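Local coordinates for protein putative sugar kinase PH1459 (Pyrococcus horikoshii, PDB 3EWM) that binds ATP and is probably a carbohydrate kinase of the PfkB type that phosphorylates a sugar such as fructose, at residues S54-D59 against E63-E68; V39-S44 against E67-E72. One frame throughout, in Å; residues are numbered along the deposited sequence.

Contact 1 (S54-D59 against E63-E68)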
loop_
_atom_site.group_PDB
_atom_site.type_symbol
_atom_site.label_atom_id
_atom_site.label_comp_id
_atom_site.label_asym_id
_atom_site.label_seq_id
_atom_site.Cartn_x
_atom_site.Cartn_y
_atom_site.Cartn_z
ATOM N N SER A 54 8.668 13.749 -9.451
ATOM C CA SER A 54 7.868 13.043 -8.495
ATOM C C SER A 54 8.744 12.603 -7.334
ATOM O O SER A 54 9.908 13.026 -7.209
ATOM C CB SER A 54 7.175 11.843 -9.137
ATOM O OG SER A 54 6.163 11.383 -8.265
ATOM N N LYS A 55 8.183 11.754 -6.482
ATOM C CA LYS A 55 8.906 11.321 -5.313
ATOM C C LYS A 55 8.438 9.923 -5.010
ATOM O O LYS A 55 7.228 9.655 -4.987
ATOM C CB LYS A 55 8.627 12.257 -4.125
ATOM C CG LYS A 55 9.729 12.247 -3.069
ATOM C CD LYS A 55 9.480 13.315 -2.033
ATOM C CE LYS A 55 10.526 13.278 -0.929
ATOM N NZ LYS A 55 10.318 14.375 0.055
ATOM N N VAL A 56 9.400 9.027 -4.821
ATOM C CA VAL A 56 9.089 7.632 -4.468
ATOM C C VAL A 56 9.798 7.320 -3.160
ATOM O O VAL A 56 10.601 8.122 -2.671
ATOM C CB VAL A 56 9.532 6.634 -5.581
ATOM C CG1 VAL A 56 8.705 6.832 -6.852
ATOM C CG2 VAL A 56 11.020 6.780 -5.891
ATOM N N GLY A 57 9.507 6.156 -2.595
ATOM C CA GLY A 57 10.196 5.710 -1.407
ATOM C C GLY A 57 11.550 5.171 -1.816
ATOM O O GLY A 57 11.739 4.684 -2.940
ATOM N N ASN A 58 12.496 5.250 -0.895
ATOM C CA ASN A 58 13.747 4.514 -1.044
ATOM C C ASN A 58 13.452 3.041 -0.745
ATOM O O ASN A 58 13.746 2.520 0.328
ATOM C CB ASN A 58 14.840 5.080 -0.125
ATOM C CG ASN A 58 16.149 4.313 -0.239
ATOM O OD1 ASN A 58 16.400 3.611 -1.237
ATOM N ND2 ASN A 58 16.997 4.440 0.784
ATOM N N ASP A 59 12.817 2.393 -1.705
ATOM C CA ASP A 59 12.345 1.032 -1.537
ATOM C C ASP A 59 12.284 0.341 -2.897
ATOM O O ASP A 59 12.483 0.996 -3.924
ATOM C CB ASP A 59 11.029 0.994 -0.744
ATOM C CG ASP A 59 9.896 1.806 -1.375
ATOM O OD1 ASP A 59 9.652 1.691 -2.588
ATOM O OD2 ASP A 59 9.208 2.526 -0.617
ATOM N N GLU A 63 12.418 1.893 -6.771
ATOM C CA GLU A 63 13.378 1.451 -7.794
ATOM C C GLU A 63 12.704 0.915 -9.037
ATOM O O GLU A 63 13.105 1.245 -10.129
ATOM C CB GLU A 63 14.295 0.375 -7.226
ATOM C CG GLU A 63 15.268 0.936 -6.218
ATOM C CD GLU A 63 15.755 -0.111 -5.243
ATOM O OE1 GLU A 63 15.791 -1.307 -5.614
ATOM O OE2 GLU A 63 16.110 0.271 -4.103
ATOM N N TYR A 64 11.670 0.091 -8.852
ATOM C CA TYR A 64 10.892 -0.422 -9.966
ATOM C C TYR A 64 10.341 0.680 -10.844
ATOM O O TYR A 64 10.491 0.644 -12.066
ATOM C CB TYR A 64 9.751 -1.290 -9.449
ATOM C CG TYR A 64 8.706 -1.661 -10.453
ATOM C CD1 TYR A 64 8.931 -2.677 -11.386
ATOM C CD2 TYR A 64 7.461 -1.028 -10.453
ATOM C CE1 TYR A 64 7.956 -3.038 -12.287
ATOM C CE2 TYR A 64 6.483 -1.389 -11.348
ATOM C CZ TYR A 64 6.747 -2.393 -12.268
ATOM O OH TYR A 64 5.772 -2.768 -13.163
ATOM N N LEU A 65 9.676 1.649 -10.228
ATOM C CA LEU A 65 9.072 2.732 -11.003
ATOM C C LEU A 65 10.097 3.504 -11.807
ATOM O O LEU A 65 9.879 3.798 -12.976
ATOM C CB LEU A 65 8.281 3.684 -10.092
ATOM C CG LEU A 65 7.060 3.005 -9.474
ATOM C CD1 LEU A 65 6.445 3.919 -8.402
ATOM C CD2 LEU A 65 6.034 2.630 -10.520
ATOM N N ILE A 66 11.221 3.838 -11.173
ATOM C CA ILE A 66 12.257 4.585 -11.870
ATOM C C ILE A 66 12.772 3.750 -13.056
ATOM O O ILE A 66 12.925 4.257 -14.166
ATOM C CB ILE A 66 13.407 4.984 -10.908
ATOM C CG1 ILE A 66 12.920 6.039 -9.893
ATOM C CG2 ILE A 66 14.593 5.505 -11.687
ATOM C CD1 ILE A 66 13.813 6.171 -8.671
ATOM N N GLU A 67 12.990 2.462 -12.823
ATOM C CA GLU A 67 13.498 1.570 -13.880
ATOM C C GLU A 67 12.531 1.473 -15.048
ATOM O O GLU A 67 12.953 1.538 -16.195
ATOM C CB GLU A 67 13.797 0.179 -13.332
ATOM C CG GLU A 67 15.094 0.100 -12.505
ATOM C CD GLU A 67 15.348 -1.297 -11.942
ATOM O OE1 GLU A 67 14.572 -2.232 -12.278
ATOM O OE2 GLU A 67 16.287 -1.440 -11.117
ATOM N N GLU A 68 11.241 1.326 -14.755
ATOM C CA GLU A 68 10.226 1.236 -15.801
ATOM C C GLU A 68 10.124 2.515 -16.624
ATOM O O GLU A 68 9.966 2.462 -17.840
ATOM C CB GLU A 68 8.871 0.870 -15.194
ATOM C CG GLU A 68 8.840 -0.565 -14.590
ATOM C CD GLU A 68 9.312 -1.627 -15.576
ATOM O OE1 GLU A 68 8.635 -1.848 -16.594
ATOM O OE2 GLU A 68 10.377 -2.230 -15.341
HETATM O O HOH W 1 15.811 2.646 -3.470
#
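Val-56, near the end of strand 49-57, sends its two methyls to two successive residues of helix 60-71, and these touches are the apolar half of the contact. Val-56 CG1 meets CD1 of Leu-65 at 4.0 Å, while Val-56 CG2 lies 4.0 Å from CD1 of Ile-66. The Val-56 side chain slants across both partners. Ile-66 gets there because its CG1 stands anti to its own carbonyl carbon (chi1 -69°) and the chain runs on extended, carrying the terminal methyl back to the strand. Leu-65 also packs on Pro-32 and Ile-12, and Ile-66 on Lys-81.

The polar half belongs to the turn between strand and helix. Asp-59 is the N-cap. Asp-59 O accepts the N-H of Glu-63, N to O 3.0 Å, with a nearly straight 168° angle at the hydrogen, the i-to-i+4 bond of the first helical turn. Its carboxylate OD1 takes the N-H of Gly-62 and also bonds Thr-87 OG1, a hydroxyl that Gly-57 N shares. The Glu-63 side chain runs out past the same carbonyl, with Glu-63 CG 3.6 Å from Asp-59 O. Asn-58, centre of an inverse gamma turn, is tied by ND2 to Glu-83. A water sits between Asn-58 OD1 and Glu-63 OE2, but at 2.5 Å from each oxygen this bridge is too short to be secure.

This is the strand-to-helix joint of a beta-alpha-beta crossover, which continues to strand 79-82. The apolar touches set the helix against the strand, while the cap occupies an N-H of the first turn. A negatively charged Asp-59 would probably be stabilised by the partial positive charge at the helix N terminus.

Contact 2 (V39-S44 against E67-E72)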
loop_
_atom_site.group_PDB
_atom_site.type_symbol
_atom_site.label_atom_id
_atom_site.label_comp_id
_atom_site.label_asym_id
_atom_site.label_seq_id
_atom_site.Cartn_x
_atom_site.Cartn_y
_atom_site.Cartn_z
ATOM N N VAL A 39 1.310 9.939 -18.630
ATOM C CA VAL A 39 1.414 10.955 -19.667
ATOM C C VAL A 39 2.885 11.116 -20.083
ATOM O O VAL A 39 3.200 11.215 -21.265
ATOM C CB VAL A 39 0.859 12.314 -19.204
ATOM C CG1 VAL A 39 1.126 13.389 -20.282
ATOM C CG2 VAL A 39 -0.632 12.224 -18.932
ATOM N N ALA A 40 3.771 11.116 -19.095
ATOM C CA ALA A 40 5.207 11.260 -19.361
ATOM C C ALA A 40 5.694 10.142 -20.268
ATOM O O ALA A 40 6.457 10.392 -21.197
ATOM C CB ALA A 40 6.007 11.262 -18.063
ATOM N N VAL A 41 5.253 8.914 -19.998
ATOM C CA VAL A 41 5.594 7.776 -20.861
ATOM C C VAL A 41 4.994 7.959 -22.269
ATOM O O VAL A 41 5.680 7.751 -23.268
ATOM C CB VAL A 41 5.169 6.432 -20.204
ATOM C CG1 VAL A 41 5.210 5.260 -21.208
ATOM C CG2 VAL A 41 6.041 6.157 -18.990
ATOM N N GLY A 42 3.738 8.386 -22.336
ATOM C CA GLY A 42 3.095 8.674 -23.623
ATOM C C GLY A 42 3.871 9.683 -24.446
ATOM O O GLY A 42 4.134 9.452 -25.620
ATOM N N VAL A 43 4.251 10.793 -23.817
ATOM C CA VAL A 43 5.071 11.841 -24.460
ATOM C C VAL A 43 6.357 11.265 -25.043
ATOM O O VAL A 43 6.671 11.485 -26.218
ATOM C CB VAL A 43 5.376 12.977 -23.487
ATOM C CG1 VAL A 43 6.431 13.936 -24.047
ATOM C CG2 VAL A 43 4.082 13.728 -23.152
ATOM N N SER A 44 7.074 10.504 -24.223
ATOM C CA SER A 44 8.269 9.812 -24.667
ATOM C C SER A 44 7.991 8.875 -25.830
ATOM O O SER A 44 8.738 8.859 -26.791
ATOM C CB SER A 44 8.919 9.045 -23.523
ATOM O OG SER A 44 10.130 8.452 -23.976
ATOM N N GLU A 67 12.990 2.462 -12.823
ATOM C CA GLU A 67 13.498 1.570 -13.880
ATOM C C GLU A 67 12.531 1.473 -15.048
ATOM O O GLU A 67 12.953 1.538 -16.195
ATOM C CB GLU A 67 13.797 0.179 -13.332
ATOM C CG GLU A 67 15.094 0.100 -12.505
ATOM C CD GLU A 67 15.348 -1.297 -11.942
ATOM O OE1 GLU A 67 14.572 -2.232 -12.278
ATOM O OE2 GLU A 67 16.287 -1.440 -11.117
ATOM N N GLU A 68 11.241 1.326 -14.755
ATOM C CA GLU A 68 10.226 1.236 -15.801
ATOM C C GLU A 68 10.124 2.515 -16.624
ATOM O O GLU A 68 9.966 2.462 -17.840
ATOM C CB GLU A 68 8.871 0.870 -15.194
ATOM C CG GLU A 68 8.840 -0.565 -14.590
ATOM C CD GLU A 68 9.312 -1.627 -15.576
ATOM O OE1 GLU A 68 8.635 -1.848 -16.594
ATOM O OE2 GLU A 68 10.377 -2.230 -15.341
ATOM N N LEU A 69 10.174 3.655 -15.940
ATOM C CA LEU A 69 10.251 4.955 -16.587
ATOM C C LEU A 69 11.483 5.069 -17.481
ATOM O O LEU A 69 11.366 5.423 -18.638
ATOM C CB LEU A 69 10.218 6.081 -15.551
ATOM C CG LEU A 69 8.829 6.234 -14.931
ATOM C CD1 LEU A 69 8.871 7.216 -13.807
ATOM C CD2 LEU A 69 7.843 6.653 -15.999
ATOM N N SER A 70 12.652 4.744 -16.925
ATOM C CA SER A 70 13.892 4.687 -17.702
ATOM C C SER A 70 13.756 3.809 -18.950
ATOM O O SER A 70 14.191 4.204 -20.021
ATOM C CB SER A 70 15.040 4.173 -16.844
ATOM O OG SER A 70 16.276 4.383 -17.512
ATOM N N LYS A 71 13.116 2.647 -18.832
ATOM C CA LYS A 71 12.943 1.778 -20.014
ATOM C C LYS A 71 12.125 2.468 -21.100
ATOM O O LYS A 71 12.251 2.152 -22.288
ATOM C CB LYS A 71 12.269 0.461 -19.645
ATOM C CG LYS A 71 13.133 -0.485 -18.830
ATOM C CD LYS A 71 12.273 -1.689 -18.458
ATOM C CE LYS A 71 12.909 -2.513 -17.368
ATOM N NZ LYS A 71 11.939 -3.593 -16.971
ATOM N N GLU A 72 11.296 3.420 -20.683
ATOM C CA GLU A 72 10.476 4.201 -21.607
ATOM C C GLU A 72 11.132 5.515 -22.015
ATOM O O GLU A 72 10.509 6.330 -22.691
ATOM C CB GLU A 72 9.095 4.468 -20.991
ATOM C CG GLU A 72 8.216 3.231 -20.879
ATOM C CD GLU A 72 7.718 2.692 -22.220
ATOM O OE1 GLU A 72 7.725 3.406 -23.248
ATOM O OE2 GLU A 72 7.293 1.530 -22.237
#
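Val-41 of helix 35-45 presents both methyls to the far end of helix 60-71. Val-41 CG2 closes on Leu-69 CD2 at 3.5 Å, a snug methyl-to-methyl touch, and Val-41 CG1, anti to the backbone N (chi1 167°), is turned to Glu-72, 3.6 Å from its CG. The CB and CG methylenes of Glu-72 touch the valine methyls, and the bend at chi2 (-70°) lays the carboxylate's CD and OE1 beside CG1 as well. Trp-286 packs on Val-41 too, and Leu-69 rests on Leu-52 of strand 49-57.

One hydrogen bond joins the two segments. Ser-44 OG donates to Glu-72 O at 2.5 Å, so short that the exact length is doubtful, approaching in the carbonyl plane at a C=O...donor angle of 157°. With an alanine at this place the hydroxyl is gone, and the Glu-72 carbonyl is likely to be left without its donor from helix 35-45.

Charges sit around this packing. Glu-72 OE1 makes salt bridges to Arg-290 and Arg-45, partners beyond both segments. Within residues 67-72, Lys-71 NZ meets Glu-68 OE2 on that oxygen's syn lone pair, at 2.6 Å.

This is plain helix-helix packing away from the ATP site, joining helix 35-45 to the C-terminal end of helix 60-71 beside the large mixed sheet. Glu-72 serves it twice: its methylenes extend the apolar patch and its carbonyl ties the residue just past the helix to Ser-44, while its carboxylate probably adds a charge link to Arg-45, the last residue of helix 35-45, and to Arg-290.

Overall arrangement
Following the chain from the N terminus, helix 35-45 comes first and supplies residues 39-44 of contact 2. Strand 49-57 then enters the large mixed sheet, and its end turns straight into helix 60-71. Contact 1 closes that short loop, with three residues between its segments. Contact 2 closes the longer one, from helix 35-45 to the end of helix 60-71, so contact 1 nests inside it; the two share Glu-67 and Glu-68, and their centres lie about 13 Å apart. Helix 60-71 is thus fastened to its preceding strand near its start and to helix 35-45 at its end, before the chain goes on to strand 79-82.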